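PDB 6TCB: uncharacterized protein from Pseudomonas aeruginosa PAO1, which is of unknown function but binds calcium and forms an assembly of two identical subunits that share a calcium site. Local coordinates for residues A[6-11]-A[38-43]; A[13-18]-A[44-49]; A[23-28]-A[57-62]; A[49-54]-A[65-70]. All coordinates share one frame; numbering follows the deposited sequence.

The four contacts surround or build a three-stranded antiparallel sheet (strand order 24-25, 57-62, 48-53). Contact 3, centred about 1 Å from the centre of the chain, pairs two of its strands. Contact 1 joins helix 3-18 to helix 33-43. Its centre is about 8 Å from that of contact 2, where helix 3-18 meets the turn leading into strand 48-53. Contact 4, about 8 Å from contact 3 between centres, packs helix 67-82 on strand 48-53 and shares Thr-49 with contact 2. Along the chain contacts 1, 2 and 3 interlock, whereas contact 4 opens after contacts 1 and 2 close and alternates with contact 3. Contact 4 carries the calcium site, and strand 48-53 continues the sheet into the second subunit.

Contact 1. Residues A[6-11]-A[38-43]; sequences LFEEHL and NAYLNA
Tyr-40 reaches from helix 33-43 to helix 3-18 and presents one ring face to Phe-7. The Phe-7 CB sits above the centre of the Tyr-40 ring, 3.8 Å from its centroid and only 12° off the normal, a CH-pi contact. The phenyl group beyond it completes a T-shaped pair, its edge toward the tyrosine face with the planes 62° apart. Phe-7 also meets Phe-37 and Phe-29 edge-to-face. Tyr-40 CG is anti to its backbone N, and the ring beyond it reaches Phe-7. Leu-11 CB meets the ring edge in its plane, and Leu-11 CD1 touches Leu-41 CD2 at 3.6 Å as the two side chains run antiparallel past one another. The segment axes approach to 10.6 Å and cross at -64°, a spacing filled by these side chains.

At the phenol end the packing gives way to water. Glu-8 CG approaches Tyr-40 OH to 3.1 Å, while one water lies 2.6 Å from Tyr-40 OH and donates to Glu-8 OE2 over 2.8 Å. With no direct hydrogen bond between the segments, the helices associate through aromatic and aliphatic contacts, and polar linkage depends on a bridging water.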
loop_
_atom_site.group_PDB
_atom_site.type_symbol
_atom_site.label_atom_id
_atom_site.label_comp_id
_atom_site.label_asym_id
_atom_site.label_seq_id
_atom_site.Cartn_x
_atom_site.Cartn_y
_atom_site.Cartn_z
ATOM N N LEU A 6 -7.250 20.569 -1.088
ATOM C CA LEU A 6 -7.525 19.339 -0.353
ATOM C C LEU A 6 -6.225 18.638 0.015
ATOM O O LEU A 6 -6.030 18.215 1.163
ATOM C CB LEU A 6 -8.397 18.427 -1.210
ATOM C CG LEU A 6 -8.897 17.172 -0.505
ATOM C CD1 LEU A 6 -9.868 17.495 0.599
ATOM C CD2 LEU A 6 -9.525 16.252 -1.551
ATOM N N PHE A 7 -5.319 18.519 -0.953
ATOM C CA PHE A 7 -4.028 17.894 -0.690
ATOM C C PHE A 7 -3.202 18.717 0.294
ATOM O O PHE A 7 -2.553 18.155 1.183
ATOM C CB PHE A 7 -3.270 17.692 -2.000
ATOM C CG PHE A 7 -3.570 16.384 -2.697
ATOM C CD1 PHE A 7 -4.777 15.728 -2.537
ATOM C CD2 PHE A 7 -2.614 15.800 -3.495
ATOM C CE1 PHE A 7 -5.010 14.521 -3.182
ATOM C CE2 PHE A 7 -2.835 14.595 -4.124
ATOM C CZ PHE A 7 -4.035 13.962 -3.983
ATOM N N GLU A 8 -3.236 20.043 0.183
ATOM C CA GLU A 8 -2.461 20.865 1.107
ATOM C C GLU A 8 -2.937 20.695 2.543
ATOM O O GLU A 8 -2.124 20.581 3.471
ATOM C CB GLU A 8 -2.549 22.337 0.699
ATOM C CG GLU A 8 -1.739 22.697 -0.540
ATOM C CD GLU A 8 -2.222 23.962 -1.237
ATOM O OE1 GLU A 8 -3.041 24.708 -0.654
ATOM O OE2 GLU A 8 -1.778 24.204 -2.380
ATOM N N GLU A 9 -4.248 20.700 2.757
ATOM C CA GLU A 9 -4.745 20.605 4.121
ATOM C C GLU A 9 -4.516 19.215 4.694
ATOM O O GLU A 9 -4.179 19.074 5.874
ATOM C CB GLU A 9 -6.213 20.999 4.183
ATOM C CG GLU A 9 -6.466 22.443 3.793
ATOM C CD GLU A 9 -5.845 23.476 4.718
ATOM O OE1 GLU A 9 -5.269 23.124 5.759
ATOM O OE2 GLU A 9 -5.965 24.671 4.375
ATOM N N HIS A 10 -4.709 18.170 3.888
ATOM C CA HIS A 10 -4.410 16.822 4.369
ATOM C C HIS A 10 -2.919 16.619 4.583
ATOM O O HIS A 10 -2.535 15.844 5.462
ATOM C CB HIS A 10 -5.043 15.782 3.456
ATOM C CG HIS A 10 -6.508 15.633 3.700
ATOM N ND1 HIS A 10 -7.010 14.812 4.680
ATOM C CD2 HIS A 10 -7.567 16.298 3.184
ATOM C CE1 HIS A 10 -8.328 14.924 4.713
ATOM N NE2 HIS A 10 -8.690 15.824 3.820
ATOM N N LEU A 11 -2.071 17.346 3.853
ATOM C CA LEU A 11 -0.642 17.316 4.153
ATOM C C LEU A 11 -0.379 17.858 5.551
ATOM O O LEU A 11 0.469 17.334 6.279
ATOM C CB LEU A 11 0.133 18.129 3.116
ATOM C CG LEU A 11 1.585 18.500 3.440
ATOM C CD1 LEU A 11 2.471 17.287 3.485
ATOM C CD2 LEU A 11 2.119 19.531 2.420
ATOM N N ASN A 38 0.191 9.955 -1.872
ATOM C CA ASN A 38 1.506 9.537 -1.403
ATOM C C ASN A 38 2.621 10.217 -2.189
ATOM O O ASN A 38 3.658 10.584 -1.619
ATOM C CB ASN A 38 1.657 8.022 -1.436
ATOM C CG ASN A 38 2.709 7.553 -0.476
ATOM O OD1 ASN A 38 2.577 7.737 0.732
ATOM N ND2 ASN A 38 3.770 6.958 -0.998
ATOM N N ALA A 39 2.415 10.419 -3.491
ATOM C CA ALA A 39 3.398 11.155 -4.281
ATOM C C ALA A 39 3.494 12.602 -3.816
ATOM O O ALA A 39 4.583 13.190 -3.810
ATOM C CB ALA A 39 3.038 11.085 -5.766
ATOM N N TYR A 40 2.358 13.193 -3.430
ATOM C CA TYR A 40 2.328 14.557 -2.925
ATOM C C TYR A 40 3.116 14.669 -1.630
ATOM O O TYR A 40 3.950 15.566 -1.470
ATOM C CB TYR A 40 0.871 14.982 -2.694
ATOM C CG TYR A 40 0.700 16.453 -2.389
ATOM C CD1 TYR A 40 0.809 17.400 -3.391
ATOM C CD2 TYR A 40 0.425 16.895 -1.100
ATOM C CE1 TYR A 40 0.663 18.765 -3.123
ATOM C CE2 TYR A 40 0.286 18.237 -0.828
ATOM C CZ TYR A 40 0.396 19.164 -1.838
ATOM O OH TYR A 40 0.243 20.501 -1.556
ATOM N N LEU A 41 2.853 13.764 -0.684
ATOM C CA LEU A 41 3.605 13.765 0.568
ATOM C C LEU A 41 5.106 13.699 0.305
ATOM O O LEU A 41 5.880 14.501 0.837
ATOM C CB LEU A 41 3.169 12.581 1.430
ATOM C CG LEU A 41 1.776 12.683 2.053
ATOM C CD1 LEU A 41 1.409 11.351 2.660
ATOM C CD2 LEU A 41 1.673 13.807 3.083
ATOM N N ASN A 42 5.533 12.764 -0.543
ATOM C CA ASN A 42 6.962 12.605 -0.802
ATOM C C ASN A 42 7.540 13.826 -1.503
ATOM O O ASN A 42 8.643 14.270 -1.169
ATOM C CB ASN A 42 7.216 11.314 -1.588
ATOM C CG ASN A 42 7.157 10.078 -0.703
ATOM O OD1 ASN A 42 8.027 9.864 0.141
ATOM N ND2 ASN A 42 6.131 9.272 -0.877
ATOM N N ALA A 43 6.807 14.401 -2.452
ATOM C CA ALA A 43 7.314 15.584 -3.138
ATOM C C ALA A 43 7.470 16.765 -2.193
ATOM O O ALA A 43 8.384 17.583 -2.373
ATOM C CB ALA A 43 6.369 15.960 -4.279
HETATM O O HOH W 1 -1.326 21.654 -3.347
#

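Contact 2. Residues A[13-18]-A[44-49]; sequences IAKALF and RGQAST
The planes of the Phe-18 ring and the Gln-46 side-chain amide are tilted 27° apart, and the amide oxygen comes to the ring's edge: Gln-46 OE1 is 3.5 Å from Phe-18 CD2, near the ring plane. One face of the ring carries Ala-14 CB from the preceding helical turn, 4.2 Å above the plane of the Phe-18 ring and offset toward the rim. At the far end of the ring, Phe-18 CZ is 3.9 Å from Ser-48 OG, whose hydrogen bond goes to Asn-38 OD1.

The amide is also met by Lys-15, whose CG stands 3.5 Å from Gln-46 CD and only slightly farther from OE1 and NE2; the two side chains cross at about a right angle. The bend at chi2 of Gln-46 (-60°) places CD beside Lys-15 CG. No direct hydrogen bond spans the segments. Instead, a water donates to Lys-15 O at 2.9 Å and to Gln-46 OE1 at 3.1 Å, tying the amide oxygen to a backbone carbonyl. In the conformer described, the amine of Lys-15, a side chain modelled in two positions, forms a salt bridge with Glu-12.

Gly-45, with positive phi (93°), is the C-prime residue of a Schellman motif: Gln-46 N bonds to Leu-41 O and Gly-45 N to Asn-42 O. This ends helix 33-43 and redirects the chain into strand 48-53. Phe-18 sits among several elements, touching Leu-41 of helix 33-43, Tyr-24 of strand 24-25 and Pro-62 of strand 57-62 as well as Ser-48.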
loop_
_atom_site.group_PDB
_atom_site.type_symbol
_atom_site.label_atom_id
_atom_site.label_comp_id
_atom_site.label_asym_id
_atom_site.label_seq_id
_atom_site.Cartn_x
_atom_site.Cartn_y
_atom_site.Cartn_z
ATOM N N ILE A 13 -2.393 17.768 8.118
ATOM C CA ILE A 13 -2.790 16.727 9.055
ATOM C C ILE A 13 -1.727 15.637 9.126
ATOM O O ILE A 13 -1.296 15.223 10.210
ATOM C CB ILE A 13 -4.166 16.158 8.669
ATOM C CG1 ILE A 13 -5.229 17.249 8.727
ATOM C CG2 ILE A 13 -4.487 15.001 9.591
ATOM C CD1 ILE A 13 -6.544 16.863 8.076
ATOM N N ALA A 14 -1.296 15.146 7.962
ATOM C CA ALA A 14 -0.241 14.146 7.916
ATOM C C ALA A 14 1.002 14.609 8.661
ATOM O O ALA A 14 1.585 13.850 9.438
ATOM C CB ALA A 14 0.121 13.837 6.463
ATOM N N LYS A 15 1.416 15.860 8.456
ATOM C CA LYS A 15 2.620 16.349 9.120
ATOM C C LYS A 15 2.481 16.291 10.635
ATOM O O LYS A 15 3.451 15.980 11.341
ATOM C CB LYS A 15 2.946 17.762 8.634
ATOM C CG LYS A 15 3.593 17.745 7.254
ATOM C CD LYS A 15 3.809 19.111 6.609
ATOM C CE LYS A 15 3.654 20.281 7.556
ATOM N NZ LYS A 15 4.015 21.554 6.857
ATOM N N ALA A 16 1.288 16.585 11.158
ATOM C CA ALA A 16 1.105 16.544 12.607
ATOM C C ALA A 16 1.305 15.136 13.144
ATOM O O ALA A 16 1.858 14.947 14.233
ATOM C CB ALA A 16 -0.284 17.051 12.992
ATOM N N LEU A 17 0.836 14.135 12.409
ATOM C CA LEU A 17 1.022 12.756 12.832
ATOM C C LEU A 17 2.443 12.285 12.568
ATOM O O LEU A 17 3.046 11.595 13.402
ATOM C CB LEU A 17 0.018 11.880 12.083
ATOM C CG LEU A 17 -1.415 12.045 12.584
ATOM C CD1 LEU A 17 -2.410 11.650 11.515
ATOM C CD2 LEU A 17 -1.635 11.219 13.842
ATOM N N PHE A 18 2.993 12.656 11.416
ATOM C CA PHE A 18 4.326 12.203 11.057
ATOM C C PHE A 18 5.366 12.756 12.025
ATOM O O PHE A 18 6.419 12.143 12.218
ATOM C CB PHE A 18 4.679 12.621 9.633
ATOM C CG PHE A 18 3.977 11.847 8.535
ATOM C CD1 PHE A 18 2.973 10.912 8.786
ATOM C CD2 PHE A 18 4.342 12.085 7.229
ATOM C CE1 PHE A 18 2.362 10.244 7.750
ATOM C CE2 PHE A 18 3.747 11.414 6.193
ATOM C CZ PHE A 18 2.752 10.492 6.455
ATOM N N ARG A 44 6.589 16.882 -1.192
ATOM C CA ARG A 44 6.600 17.991 -0.254
ATOM C C ARG A 44 7.494 17.729 0.956
ATOM O O ARG A 44 7.421 18.476 1.939
ATOM C CB ARG A 44 5.182 18.312 0.233
ATOM C CG ARG A 44 4.120 18.541 -0.829
ATOM C CD ARG A 44 4.376 19.757 -1.697
ATOM N NE ARG A 44 5.071 20.843 -1.017
ATOM C CZ ARG A 44 4.483 21.769 -0.265
ATOM N NH1 ARG A 44 5.216 22.722 0.293
ATOM N NH2 ARG A 44 3.172 21.741 -0.062
ATOM N N GLY A 45 8.310 16.676 0.921
ATOM C CA GLY A 45 9.326 16.460 1.930
ATOM C C GLY A 45 8.918 15.592 3.096
ATOM O O GLY A 45 9.632 15.564 4.108
ATOM N N GLN A 46 7.813 14.876 2.983
ATOM C CA GLN A 46 7.290 14.014 4.034
ATOM C C GLN A 46 7.388 12.584 3.525
ATOM O O GLN A 46 6.461 12.080 2.889
ATOM C CB GLN A 46 5.842 14.378 4.339
ATOM C CG GLN A 46 5.666 15.751 4.947
ATOM C CD GLN A 46 6.400 15.893 6.262
ATOM O OE1 GLN A 46 6.231 15.085 7.173
ATOM N NE2 GLN A 46 7.210 16.931 6.371
ATOM N N ALA A 47 8.521 11.935 3.806
ATOM C CA ALA A 47 8.768 10.589 3.310
ATOM C C ALA A 47 7.681 9.648 3.796
ATOM O O ALA A 47 7.411 9.558 4.997
ATOM C CB ALA A 47 10.133 10.108 3.806
ATOM N N SER A 48 7.053 8.946 2.858
ATOM C CA SER A 48 5.857 8.179 3.166
ATOM C C SER A 48 5.731 6.953 2.281
ATOM O O SER A 48 6.017 7.002 1.082
ATOM C CB SER A 48 4.606 9.058 2.964
ATOM O OG SER A 48 3.415 8.346 3.252
ATOM N N THR A 49 5.262 5.872 2.898
ATOM C CA THR A 49 4.859 4.650 2.212
ATOM C C THR A 49 3.343 4.520 2.281
ATOM O O THR A 49 2.750 4.641 3.357
ATOM C CB THR A 49 5.497 3.438 2.897
ATOM O OG1 THR A 49 6.919 3.597 2.899
ATOM C CG2 THR A 49 5.138 2.146 2.175
HETATM O O HOH W 2 6.135 16.141 10.134
#

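Contact 3. Residues A[23-28]-A[57-62]; sequences PYWCDV and DPVYVP
Trp-25 and Val-59 project from the same face of the sheet, flank to flank. Val-59 CG2, anti to its backbone N, is the branch over the indole, 3.8 Å from the centroid of the six-membered ring of Trp-25 and 18° off its normal, a CH-pi contact. Val-59 CB adds a contact of 3.5 Å to Trp-25 CE3. The Asp-57 side chain crosses that of Trp-25 at about a right angle, with carboxylate and ring planes 36° apart and Asp-57 OD1 3.5 Å from Trp-25 CE3; its charge is met by Arg-77 and Arg-81, and Arg-77 also makes a cation-pi contact with the indole.

These residues belong to antiparallel strands 24-25 and 57-62, in which Trp-25 and Val-59 are a non-hydrogen-bonded pair and Tyr-24 and Tyr-60 a hydrogen-bonded one. Tyr-24 N donates to Tyr-60 O over 2.9 Å, nearly straight at 173°, and Tyr-60 N returns a bond of 3.0 Å to Tyr-24 O. A weak hydrogen bond from Cys-26 N to Pro-58 O follows.

Tyr-60 occupies the other face, its ring edge toward the carbonyls of Tyr-24 and Cys-26. A water donates to both Cys-26 O and Tyr-60 OH, which is also hydrogen-bonded to Asp-34 O.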
loop_
_atom_site.group_PDB
_atom_site.type_symbol
_atom_site.label_atom_id
_atom_site.label_comp_id
_atom_site.label_asym_id
_atom_site.label_seq_id
_atom_site.Cartn_x
_atom_site.Cartn_y
_atom_site.Cartn_z
ATOM N N PRO A 23 1.326 6.762 11.795
ATOM C CA PRO A 23 0.703 6.671 10.471
ATOM C C PRO A 23 -0.527 7.564 10.381
ATOM O O PRO A 23 -1.156 7.905 11.387
ATOM C CB PRO A 23 0.323 5.194 10.367
ATOM C CG PRO A 23 0.052 4.799 11.788
ATOM C CD PRO A 23 1.004 5.597 12.644
ATOM N N TYR A 24 -0.872 7.933 9.142
ATOM C CA TYR A 24 -2.063 8.729 8.837
ATOM C C TYR A 24 -3.077 7.850 8.110
ATOM O O TYR A 24 -2.960 7.606 6.901
ATOM C CB TYR A 24 -1.713 9.944 7.991
ATOM C CG TYR A 24 -2.869 10.862 7.647
ATOM C CD1 TYR A 24 -3.958 11.025 8.498
ATOM C CD2 TYR A 24 -2.862 11.592 6.460
ATOM C CE1 TYR A 24 -4.993 11.889 8.171
ATOM C CE2 TYR A 24 -3.887 12.471 6.135
ATOM C CZ TYR A 24 -4.946 12.612 6.999
ATOM O OH TYR A 24 -5.967 13.471 6.685
ATOM N N TRP A 25 -4.068 7.369 8.858
ATOM C CA TRP A 25 -5.178 6.619 8.284
ATOM C C TRP A 25 -6.139 7.618 7.663
ATOM O O TRP A 25 -6.679 8.485 8.363
ATOM C CB TRP A 25 -5.878 5.811 9.376
ATOM C CG TRP A 25 -4.977 4.830 10.074
ATOM C CD1 TRP A 25 -4.280 5.045 11.214
ATOM C CD2 TRP A 25 -4.711 3.464 9.699
ATOM N NE1 TRP A 25 -3.581 3.929 11.559
ATOM C CE2 TRP A 25 -3.827 2.938 10.650
ATOM C CE3 TRP A 25 -5.121 2.649 8.638
ATOM C CZ2 TRP A 25 -3.343 1.633 10.586
ATOM C CZ3 TRP A 25 -4.641 1.354 8.569
ATOM C CH2 TRP A 25 -3.760 0.856 9.536
ATOM N N CYS A 26 -6.345 7.526 6.358
ATOM C CA CYS A 26 -7.156 8.523 5.668
ATOM C C CYS A 26 -7.734 7.896 4.422
ATOM O O CYS A 26 -6.976 7.481 3.540
ATOM C CB CYS A 26 -6.300 9.721 5.289
ATOM S SG CYS A 26 -7.173 11.001 4.359
ATOM N N ASP A 27 -9.066 7.867 4.324
ATOM C CA ASP A 27 -9.756 7.235 3.207
ATOM C C ASP A 27 -10.641 8.213 2.436
ATOM O O ASP A 27 -11.526 7.780 1.690
ATOM C CB ASP A 27 -10.559 6.017 3.683
ATOM C CG ASP A 27 -11.754 6.392 4.549
ATOM O OD1 ASP A 27 -11.935 7.585 4.873
ATOM O OD2 ASP A 27 -12.525 5.476 4.908
ATOM N N VAL A 28 -10.389 9.519 2.565
ATOM C CA VAL A 28 -11.282 10.523 1.984
ATOM C C VAL A 28 -11.147 10.608 0.468
ATOM O O VAL A 28 -12.087 11.035 -0.211
ATOM C CB VAL A 28 -11.049 11.901 2.636
ATOM C CG1 VAL A 28 -9.707 12.455 2.223
ATOM C CG2 VAL A 28 -12.180 12.857 2.264
ATOM N N ASP A 57 -8.478 -0.401 3.755
ATOM C CA ASP A 57 -8.110 0.539 4.812
ATOM C C ASP A 57 -6.791 1.210 4.431
ATOM O O ASP A 57 -5.712 0.641 4.658
ATOM C CB ASP A 57 -7.976 -0.204 6.155
ATOM C CG ASP A 57 -8.098 0.711 7.392
ATOM O OD1 ASP A 57 -8.274 1.943 7.251
ATOM O OD2 ASP A 57 -8.034 0.162 8.524
ATOM N N PRO A 58 -6.825 2.400 3.829
ATOM C CA PRO A 58 -5.600 3.050 3.353
ATOM C C PRO A 58 -4.909 3.902 4.404
ATOM O O PRO A 58 -5.533 4.509 5.277
ATOM C CB PRO A 58 -6.119 3.949 2.219
ATOM C CG PRO A 58 -7.525 4.248 2.594
ATOM C CD PRO A 58 -8.049 3.068 3.352
ATOM N N VAL A 59 -3.588 3.964 4.292
ATOM C CA VAL A 59 -2.765 4.637 5.287
ATOM C C VAL A 59 -1.477 5.103 4.639
ATOM O O VAL A 59 -0.960 4.466 3.716
ATOM C CB VAL A 59 -2.530 3.690 6.496
ATOM C CG1 VAL A 59 -1.759 2.426 6.080
ATOM C CG2 VAL A 59 -1.839 4.382 7.635
ATOM N N TYR A 60 -0.982 6.232 5.135
ATOM C CA TYR A 60 0.261 6.860 4.706
ATOM C C TYR A 60 1.201 6.791 5.900
ATOM O O TYR A 60 0.883 7.327 6.966
ATOM C CB TYR A 60 -0.008 8.304 4.254
ATOM C CG TYR A 60 -1.090 8.351 3.198
ATOM C CD1 TYR A 60 -0.784 8.210 1.858
ATOM C CD2 TYR A 60 -2.435 8.473 3.541
ATOM C CE1 TYR A 60 -1.775 8.204 0.893
ATOM C CE2 TYR A 60 -3.436 8.469 2.572
ATOM C CZ TYR A 60 -3.094 8.319 1.254
ATOM O OH TYR A 60 -4.124 8.322 0.338
ATOM N N VAL A 61 2.300 6.071 5.752
ATOM C CA VAL A 61 3.154 5.683 6.873
ATOM C C VAL A 61 4.488 6.409 6.750
ATOM O O VAL A 61 5.195 6.217 5.749
ATOM C CB VAL A 61 3.381 4.165 6.920
ATOM C CG1 VAL A 61 4.179 3.815 8.169
ATOM C CG2 VAL A 61 2.073 3.439 6.882
ATOM N N PRO A 62 4.885 7.202 7.742
ATOM C CA PRO A 62 6.169 7.899 7.658
ATOM C C PRO A 62 7.340 6.943 7.842
ATOM O O PRO A 62 7.241 5.912 8.509
ATOM C CB PRO A 62 6.092 8.899 8.819
ATOM C CG PRO A 62 5.200 8.200 9.835
ATOM C CD PRO A 62 4.195 7.413 9.037
HETATM O O HOH W 3 -6.926 7.785 0.886
HETATM O O HOH W 4 -11.238 2.696 5.966
#

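Contact 4. Residues A[49-54]-A[65-70]; sequences TYLVLE and CDLDAV. With CA (calcium ion), chain C.
Leu-53 and Val-70 meet most closely, with Leu-53 CD1 at 3.7 Å from Val-70 CG1, the side chains crossing at about a right angle. Two residues earlier on the strand, Leu-51 CD1 divides its contacts between two helix residues: it lies 4.1 Å from Leu-67 CD2 and equally far from Val-70 CG1. Val-70 CG1 is anti to its backbone N (chi1 177°), and that branch serves both strand leucines. Thr-49 CG2 makes a looser approach to Leu-67 CD1.

This apolar layer seats the start of helix 67-82 on strand 48-53 of the antiparallel sheet. Tyr-50, Leu-51 and Val-52 pair antiparallel with a strand of the second subunit, so the sheet runs on across the interface, and Leu-51 packs against Leu-51 of that subunit. Asp-66 is the N-cap: Ala-69 N donates to Asp-66 OD1 over 2.9 Å with an N-H...O angle of 145°, and OD1 accepts through its anti lone pair.

The first bond of the Asp-68 side chain points away from the strand; beyond it the chain runs to the calcium ion. Its CB is 3.9 Å from the calcium ion, and CG closes to 3.3 Å from the same ion. At the tip the two oxygens divide: Asp-68 OD2 binds calcium at 2.2 Å, while OD1 takes a salt bridge from Arg-71 and a hydrogen bond from Leu-67 N of the second subunit. Two waters, each 2.3 Å from the calcium ion, also coordinate it, and Asp-66 and Asp-68 of the second subunit bind it from across the interface.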
loop_
_atom_site.group_PDB
_atom_site.type_symbol
_atom_site.label_atom_id
_atom_site.label_comp_id
_atom_site.label_asym_id
_atom_site.label_seq_id
_atom_site.Cartn_x
_atom_site.Cartn_y
_atom_site.Cartn_z
ATOM N N THR A 49 5.262 5.872 2.898
ATOM C CA THR A 49 4.859 4.650 2.212
ATOM C C THR A 49 3.343 4.520 2.281
ATOM O O THR A 49 2.750 4.641 3.357
ATOM C CB THR A 49 5.497 3.438 2.897
ATOM O OG1 THR A 49 6.919 3.597 2.899
ATOM C CG2 THR A 49 5.138 2.146 2.175
ATOM N N TYR A 50 2.718 4.242 1.149
ATOM C CA TYR A 50 1.281 4.035 1.093
ATOM C C TYR A 50 0.983 2.554 1.210
ATOM O O TYR A 50 1.603 1.738 0.515
ATOM C CB TYR A 50 0.749 4.553 -0.230
ATOM C CG TYR A 50 -0.714 4.346 -0.520
ATOM C CD1 TYR A 50 -1.697 4.984 0.224
ATOM C CD2 TYR A 50 -1.103 3.574 -1.598
ATOM C CE1 TYR A 50 -3.034 4.824 -0.087
ATOM C CE2 TYR A 50 -2.438 3.410 -1.917
ATOM C CZ TYR A 50 -3.395 4.064 -1.161
ATOM O OH TYR A 50 -4.730 3.919 -1.481
ATOM N N LEU A 51 0.054 2.208 2.093
ATOM C CA LEU A 51 -0.425 0.844 2.214
ATOM C C LEU A 51 -1.946 0.837 2.108
ATOM O O LEU A 51 -2.622 1.767 2.563
ATOM C CB LEU A 51 -0.079 0.213 3.572
ATOM C CG LEU A 51 1.385 0.166 4.017
ATOM C CD1 LEU A 51 1.458 -0.405 5.447
ATOM C CD2 LEU A 51 2.207 -0.646 3.066
ATOM N N VAL A 52 -2.494 -0.217 1.529
ATOM C CA VAL A 52 -3.906 -0.522 1.696
ATOM C C VAL A 52 -3.980 -1.864 2.398
ATOM O O VAL A 52 -3.441 -2.862 1.899
ATOM C CB VAL A 52 -4.686 -0.530 0.376
ATOM C CG1 VAL A 52 -6.153 -0.883 0.650
ATOM C CG2 VAL A 52 -4.555 0.803 -0.305
ATOM N N LEU A 53 -4.616 -1.873 3.558
ATOM C CA LEU A 53 -4.662 -3.017 4.443
ATOM C C LEU A 53 -6.089 -3.535 4.567
ATOM O O LEU A 53 -7.062 -2.784 4.442
ATOM C CB LEU A 53 -4.132 -2.628 5.827
ATOM C CG LEU A 53 -2.656 -2.255 5.837
ATOM C CD1 LEU A 53 -2.307 -1.220 6.896
ATOM C CD2 LEU A 53 -1.817 -3.529 6.006
ATOM N N GLU A 54 -6.201 -4.840 4.787
ATOM C CA GLU A 54 -7.496 -5.495 4.951
ATOM C C GLU A 54 -8.423 -5.220 3.772
ATOM O O GLU A 54 -9.648 -5.202 3.916
ATOM C CB GLU A 54 -8.160 -5.099 6.271
ATOM C CG GLU A 54 -7.353 -5.469 7.487
ATOM C CD GLU A 54 -7.299 -6.963 7.723
ATOM O OE1 GLU A 54 -8.284 -7.669 7.402
ATOM O OE2 GLU A 54 -6.267 -7.433 8.239
ATOM N N CYS A 65 8.315 4.553 11.125
ATOM C CA CYS A 65 7.197 3.798 11.662
ATOM C C CYS A 65 7.200 2.405 11.054
ATOM O O CYS A 65 7.334 2.252 9.835
ATOM C CB CYS A 65 5.889 4.511 11.328
ATOM S SG CYS A 65 4.424 3.769 12.006
ATOM N N ASP A 66 7.064 1.399 11.906
ATOM C CA ASP A 66 7.215 0.006 11.516
ATOM C C ASP A 66 5.996 -0.453 10.730
ATOM O O ASP A 66 4.867 -0.386 11.228
ATOM C CB ASP A 66 7.395 -0.841 12.768
ATOM C CG ASP A 66 7.756 -2.258 12.437
ATOM O OD1 ASP A 66 6.837 -3.042 12.170
ATOM O OD2 ASP A 66 8.965 -2.575 12.398
ATOM N N LEU A 67 6.224 -0.967 9.525
ATOM C CA LEU A 67 5.097 -1.309 8.664
ATOM C C LEU A 67 4.369 -2.549 9.158
ATOM O O LEU A 67 3.142 -2.646 9.027
ATOM C CB LEU A 67 5.567 -1.520 7.227
ATOM C CG LEU A 67 6.170 -0.309 6.532
ATOM C CD1 LEU A 67 6.570 -0.658 5.092
ATOM C CD2 LEU A 67 5.234 0.861 6.509
ATOM N N ASP A 68 5.099 -3.518 9.712
ATOM C CA ASP A 68 4.426 -4.691 10.262
ATOM C C ASP A 68 3.511 -4.302 11.417
ATOM O O ASP A 68 2.431 -4.884 11.586
ATOM C CB ASP A 68 5.451 -5.736 10.694
ATOM C CG ASP A 68 6.088 -6.463 9.510
ATOM O OD1 ASP A 68 5.471 -6.546 8.424
ATOM O OD2 ASP A 68 7.216 -6.978 9.673
ATOM N N ALA A 69 3.900 -3.291 12.192
ATOM C CA ALA A 69 3.048 -2.828 13.277
ATOM C C ALA A 69 1.796 -2.149 12.738
ATOM O O ALA A 69 0.711 -2.298 13.314
ATOM C CB ALA A 69 3.827 -1.891 14.193
ATOM N N VAL A 70 1.918 -1.423 11.620
ATOM C CA VAL A 70 0.740 -0.832 10.987
ATOM C C VAL A 70 -0.212 -1.922 10.501
ATOM O O VAL A 70 -1.430 -1.821 10.675
ATOM C CB VAL A 70 1.152 0.136 9.864
ATOM C CG1 VAL A 70 -0.050 0.694 9.144
ATOM C CG2 VAL A 70 1.945 1.288 10.453
HETATM CA CA CA C . 9.301 -6.290 10.020
HETATM O O HOH W 5 11.450 -5.579 10.070
HETATM O O HOH W 6 9.729 -7.752 11.731
#